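Local coordinates for mandelate racemase/muconate lactonizing enzyme family protein (PDB 3U4F), which binds magnesium in the active site of an enolase-superfamily TIM barrel and probably acts as a hydro-lyase or racemase, at residues 201-215 with 227-241. Numbering follows the deposited sequence.
Sequences ALLIDANSCYAPAQA and FSHFEEPCPYWELEQ. With MG (magnesium ion), chain E; GAI (guanidine), chain F.
The magnesium site of the enolase-superfamily TIM barrel lies across two neighbouring parallel strands, 201-205 and 229-231, joined by helix 212-224 as a beta-alpha-beta unit. D205 and E231 each give the metal one oxygen from the strand ends. D205 OD2 and E231 OE2 both bind magnesium at 2.1 Å and come within 2.9 Å of each other, with the carboxylate planes turned 35° apart. E257, guanidine and a water complete the shell. That water lies within hydrogen-bonding distance of D205 OD1 and E232 OE1, the latter in the second shell. The other oxygen of E231 is also held: H229 NE2 gives it a nearly straight bond (2.8 Å to OE1), and K167 forms a salt bridge with it, which probably fixes the carboxylate's rotation.

On the face that carries D205 and E231, L203 CD2 sits over the centre of the H229 ring. On the other face, I204 CG2 packs 3.8 Å from F230 CD1. With CG anti to the backbone N (chi1 -176°), the F230 ring runs out to helix 212-224, where A215 O meets its edge at CE2. At the other end of the pairing from the metal, L202 CB makes a CH-pi contact over one face of the F227 ring, 3.6 Å from its centroid.

Beyond the strands, Y210 N donates a hydrogen bond to P233 O, and S208 N one to E232 O. S208 OG donates to E232 OE2 at 2.6 Å and accepts from Y236 N at 3.0 Å, a bent bond of 136°.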
# COMPACT_ATOMS: atom_id res chain seq x y z
N ALA A 201 35.26 -3.35 3.36
CA ALA A 201 34.12 -2.48 3.63
C ALA A 201 33.08 -3.27 4.41
O ALA A 201 32.70 -4.41 4.04
CB ALA A 201 33.53 -1.93 2.34
N LEU A 202 32.63 -2.70 5.53
CA LEU A 202 31.66 -3.38 6.36
C LEU A 202 30.37 -2.56 6.46
O LEU A 202 30.40 -1.36 6.76
CB LEU A 202 32.22 -3.69 7.75
CG LEU A 202 33.44 -4.63 7.82
CD1 LEU A 202 33.98 -4.69 9.28
CD2 LEU A 202 33.15 -6.05 7.26
N LEU A 203 29.25 -3.23 6.19
CA LEU A 203 27.93 -2.61 6.16
C LEU A 203 27.05 -3.33 7.18
O LEU A 203 27.30 -4.49 7.50
CB LEU A 203 27.29 -2.82 4.76
CG LEU A 203 27.94 -2.31 3.48
CD1 LEU A 203 29.15 -3.13 3.03
CD2 LEU A 203 26.85 -2.34 2.33
N ILE A 204 26.02 -2.67 7.68
CA ILE A 204 25.11 -3.35 8.60
C ILE A 204 23.71 -2.86 8.31
O ILE A 204 23.52 -1.75 7.79
CB ILE A 204 25.50 -3.13 10.11
CG1 ILE A 204 24.89 -4.21 11.03
CG2 ILE A 204 25.18 -1.70 10.57
CD1 ILE A 204 25.71 -4.39 12.36
N ASP A 205 22.72 -3.67 8.67
CA ASP A 205 21.34 -3.33 8.36
C ASP A 205 20.53 -3.70 9.62
O ASP A 205 20.59 -4.84 10.06
CB ASP A 205 20.91 -4.17 7.17
CG ASP A 205 19.58 -3.73 6.55
OD1 ASP A 205 18.75 -3.14 7.26
OD2 ASP A 205 19.39 -3.98 5.32
N ALA A 206 19.81 -2.73 10.17
CA ALA A 206 19.03 -2.90 11.41
C ALA A 206 17.57 -3.21 11.15
O ALA A 206 16.78 -3.40 12.08
CB ALA A 206 19.15 -1.63 12.28
N ASN A 207 17.19 -3.23 9.88
CA ASN A 207 15.80 -3.51 9.49
C ASN A 207 14.75 -2.95 10.43
O ASN A 207 13.88 -3.69 10.96
CB ASN A 207 15.59 -5.02 9.32
CG ASN A 207 16.37 -5.58 8.14
OD1 ASN A 207 15.94 -5.48 6.97
ND2 ASN A 207 17.51 -6.16 8.43
N SER A 208 14.81 -1.63 10.64
CA SER A 208 13.73 -0.89 11.34
C SER A 208 13.62 -1.12 12.83
O SER A 208 12.57 -0.89 13.43
CB SER A 208 12.35 -1.15 10.67
OG SER A 208 12.23 -0.46 9.44
N CYS A 209 14.71 -1.57 13.44
CA CYS A 209 14.67 -1.99 14.85
C CYS A 209 14.59 -0.84 15.86
O CYS A 209 13.80 -0.90 16.80
CB CYS A 209 15.91 -2.82 15.16
SG CYS A 209 15.88 -3.53 16.82
N TYR A 210 15.41 0.21 15.65
CA TYR A 210 15.76 1.10 16.76
C TYR A 210 15.01 2.43 16.87
O TYR A 210 14.64 3.03 15.87
CB TYR A 210 17.26 1.39 16.67
CG TYR A 210 18.11 0.15 16.85
CD1 TYR A 210 18.20 -0.48 18.09
CD2 TYR A 210 18.85 -0.38 15.78
CE1 TYR A 210 19.03 -1.62 18.26
CE2 TYR A 210 19.65 -1.49 15.94
CZ TYR A 210 19.74 -2.11 17.18
OH TYR A 210 20.55 -3.21 17.33
N ALA A 211 14.83 2.91 18.10
CA ALA A 211 14.53 4.34 18.27
C ALA A 211 15.80 5.15 17.95
O ALA A 211 16.90 4.60 18.02
CB ALA A 211 14.05 4.62 19.70
N PRO A 212 15.66 6.45 17.61
CA PRO A 212 16.84 7.22 17.17
C PRO A 212 18.02 7.22 18.17
O PRO A 212 19.16 7.03 17.76
CB PRO A 212 16.30 8.63 16.99
CG PRO A 212 14.81 8.46 16.74
CD PRO A 212 14.41 7.23 17.48
N ALA A 213 17.76 7.41 19.47
CA ALA A 213 18.87 7.42 20.41
C ALA A 213 19.59 6.06 20.48
O ALA A 213 20.82 6.02 20.64
CB ALA A 213 18.40 7.86 21.82
N GLN A 214 18.85 4.96 20.36
CA GLN A 214 19.49 3.65 20.33
C GLN A 214 20.33 3.49 19.06
O GLN A 214 21.39 2.86 19.08
CB GLN A 214 18.47 2.54 20.34
CG GLN A 214 17.67 2.40 21.64
CD GLN A 214 16.58 1.38 21.49
OE1 GLN A 214 15.76 1.45 20.57
NE2 GLN A 214 16.56 0.41 22.38
N ALA A 215 19.82 4.03 17.96
CA ALA A 215 20.52 3.92 16.69
C ALA A 215 21.75 4.81 16.70
O ALA A 215 22.77 4.47 16.10
CB ALA A 215 19.58 4.30 15.56
N PHE A 227 32.86 0.76 10.23
CA PHE A 227 31.75 0.49 9.30
C PHE A 227 31.45 1.72 8.44
O PHE A 227 31.68 2.87 8.84
CB PHE A 227 30.49 0.02 10.03
CG PHE A 227 30.48 -1.44 10.39
CD1 PHE A 227 31.44 -1.99 11.28
CD2 PHE A 227 29.48 -2.27 9.90
CE1 PHE A 227 31.39 -3.34 11.65
CE2 PHE A 227 29.42 -3.63 10.24
CZ PHE A 227 30.38 -4.17 11.13
N SER A 228 30.93 1.49 7.23
CA SER A 228 30.73 2.58 6.29
C SER A 228 29.30 2.76 5.76
O SER A 228 29.06 3.62 4.89
CB SER A 228 31.70 2.45 5.10
OG SER A 228 31.68 1.11 4.61
N HIS A 229 28.35 1.99 6.33
CA HIS A 229 26.98 1.94 5.78
C HIS A 229 26.09 1.40 6.91
O HIS A 229 26.31 0.29 7.40
CB HIS A 229 27.03 0.99 4.56
CG HIS A 229 25.70 0.63 3.96
ND1 HIS A 229 25.38 0.93 2.65
CD2 HIS A 229 24.64 -0.05 4.47
CE1 HIS A 229 24.17 0.46 2.38
NE2 HIS A 229 23.70 -0.14 3.46
N PHE A 230 25.10 2.19 7.31
CA PHE A 230 24.19 1.85 8.42
C PHE A 230 22.77 1.98 7.86
O PHE A 230 22.23 3.08 7.69
CB PHE A 230 24.45 2.86 9.55
CG PHE A 230 23.67 2.62 10.82
CD1 PHE A 230 23.05 1.41 11.07
CD2 PHE A 230 23.63 3.62 11.78
CE1 PHE A 230 22.35 1.20 12.28
CE2 PHE A 230 22.94 3.41 13.01
CZ PHE A 230 22.32 2.22 13.25
N GLU A 231 22.18 0.83 7.57
CA GLU A 231 20.94 0.77 6.83
C GLU A 231 19.72 0.61 7.75
O GLU A 231 19.76 -0.18 8.67
CB GLU A 231 21.03 -0.38 5.83
CG GLU A 231 19.77 -0.60 5.01
CD GLU A 231 20.05 -1.47 3.80
OE1 GLU A 231 21.26 -1.60 3.43
OE2 GLU A 231 19.07 -1.98 3.20
N GLU A 232 18.69 1.39 7.45
CA GLU A 232 17.36 1.31 8.06
C GLU A 232 17.44 1.27 9.59
O GLU A 232 16.96 0.34 10.20
CB GLU A 232 16.56 0.11 7.48
CG GLU A 232 15.04 0.20 7.67
CD GLU A 232 14.31 -0.90 6.91
OE1 GLU A 232 14.60 -1.02 5.70
OE2 GLU A 232 13.45 -1.61 7.51
N PRO A 233 18.10 2.27 10.20
CA PRO A 233 18.32 2.21 11.66
C PRO A 233 17.01 2.20 12.44
O PRO A 233 16.91 1.55 13.50
CB PRO A 233 19.07 3.53 11.97
CG PRO A 233 18.82 4.43 10.76
CD PRO A 233 18.76 3.45 9.58
N CYS A 234 16.04 2.95 11.93
CA CYS A 234 14.75 3.18 12.59
C CYS A 234 13.59 2.69 11.72
O CYS A 234 13.72 2.58 10.49
CB CYS A 234 14.57 4.68 12.79
SG CYS A 234 15.86 5.46 13.84
N PRO A 235 12.42 2.48 12.32
CA PRO A 235 11.25 2.15 11.50
C PRO A 235 11.16 2.98 10.21
O PRO A 235 11.13 4.22 10.25
CB PRO A 235 10.07 2.47 12.44
CG PRO A 235 10.67 2.06 13.83
CD PRO A 235 12.06 2.67 13.74
N TYR A 236 11.14 2.29 9.07
CA TYR A 236 11.31 2.97 7.79
C TYR A 236 10.20 3.99 7.53
O TYR A 236 10.39 4.94 6.79
CB TYR A 236 11.42 1.94 6.65
CG TYR A 236 10.13 1.24 6.30
CD1 TYR A 236 9.17 1.87 5.48
CD2 TYR A 236 9.88 -0.08 6.72
CE1 TYR A 236 7.97 1.23 5.13
CE2 TYR A 236 8.66 -0.74 6.36
CZ TYR A 236 7.73 -0.07 5.56
OH TYR A 236 6.55 -0.69 5.14
N TRP A 237 9.04 3.77 8.13
CA TRP A 237 7.89 4.65 7.95
C TRP A 237 7.95 5.91 8.82
O TRP A 237 7.04 6.75 8.73
CB TRP A 237 6.58 3.87 8.23
CG TRP A 237 6.48 3.22 9.61
CD1 TRP A 237 5.85 3.73 10.71
CD2 TRP A 237 7.00 1.94 10.01
NE1 TRP A 237 5.97 2.86 11.77
CE2 TRP A 237 6.64 1.74 11.36
CE3 TRP A 237 7.69 0.92 9.34
CZ2 TRP A 237 6.99 0.60 12.08
CZ3 TRP A 237 8.03 -0.24 10.05
CH2 TRP A 237 7.68 -0.38 11.41
N GLU A 238 8.98 6.03 9.65
CA GLU A 238 9.18 7.24 10.49
C GLU A 238 10.36 8.06 9.97
O GLU A 238 11.48 7.95 10.46
CB GLU A 238 9.39 6.86 11.97
CG GLU A 238 8.20 6.15 12.61
CD GLU A 238 6.99 7.08 12.84
OE1 GLU A 238 7.07 8.31 12.59
OE2 GLU A 238 5.92 6.55 13.25
N LEU A 239 10.10 8.88 8.95
CA LEU A 239 11.21 9.54 8.25
C LEU A 239 11.95 10.51 9.18
O LEU A 239 13.16 10.68 9.08
CB LEU A 239 10.73 10.29 7.01
CG LEU A 239 10.04 9.50 5.88
CD1 LEU A 239 9.60 10.46 4.81
CD2 LEU A 239 11.01 8.53 5.28
N GLU A 240 11.24 11.14 10.11
CA GLU A 240 11.91 12.10 11.00
C GLU A 240 12.85 11.42 11.96
O GLU A 240 13.85 12.02 12.34
CB GLU A 240 10.92 13.00 11.72
CG GLU A 240 10.40 14.12 10.88
CD GLU A 240 9.44 14.98 11.66
OE1 GLU A 240 8.51 14.41 12.30
OE2 GLU A 240 9.61 16.22 11.66
N GLN A 241 12.56 10.18 12.35
CA GLN A 241 13.50 9.40 13.20
C GLN A 241 14.79 9.12 12.44
O GLN A 241 15.91 9.33 12.96
CB GLN A 241 12.87 8.10 13.68
CG GLN A 241 11.67 8.28 14.64
CD GLN A 241 11.14 6.97 15.18
OE1 GLN A 241 11.81 5.95 15.14
NE2 GLN A 241 9.91 6.98 15.68
MG MG E . 17.86 -3.51 3.92
C GAI F . 18.36 -5.84 2.94
N1 GAI F . 18.70 -7.00 2.45
N2 GAI F . 17.37 -5.64 3.87
N3 GAI F . 18.96 -4.72 2.49
O HOH W 1 33.69 0.03 6.03
O HOH W 2 16.83 -2.77 5.44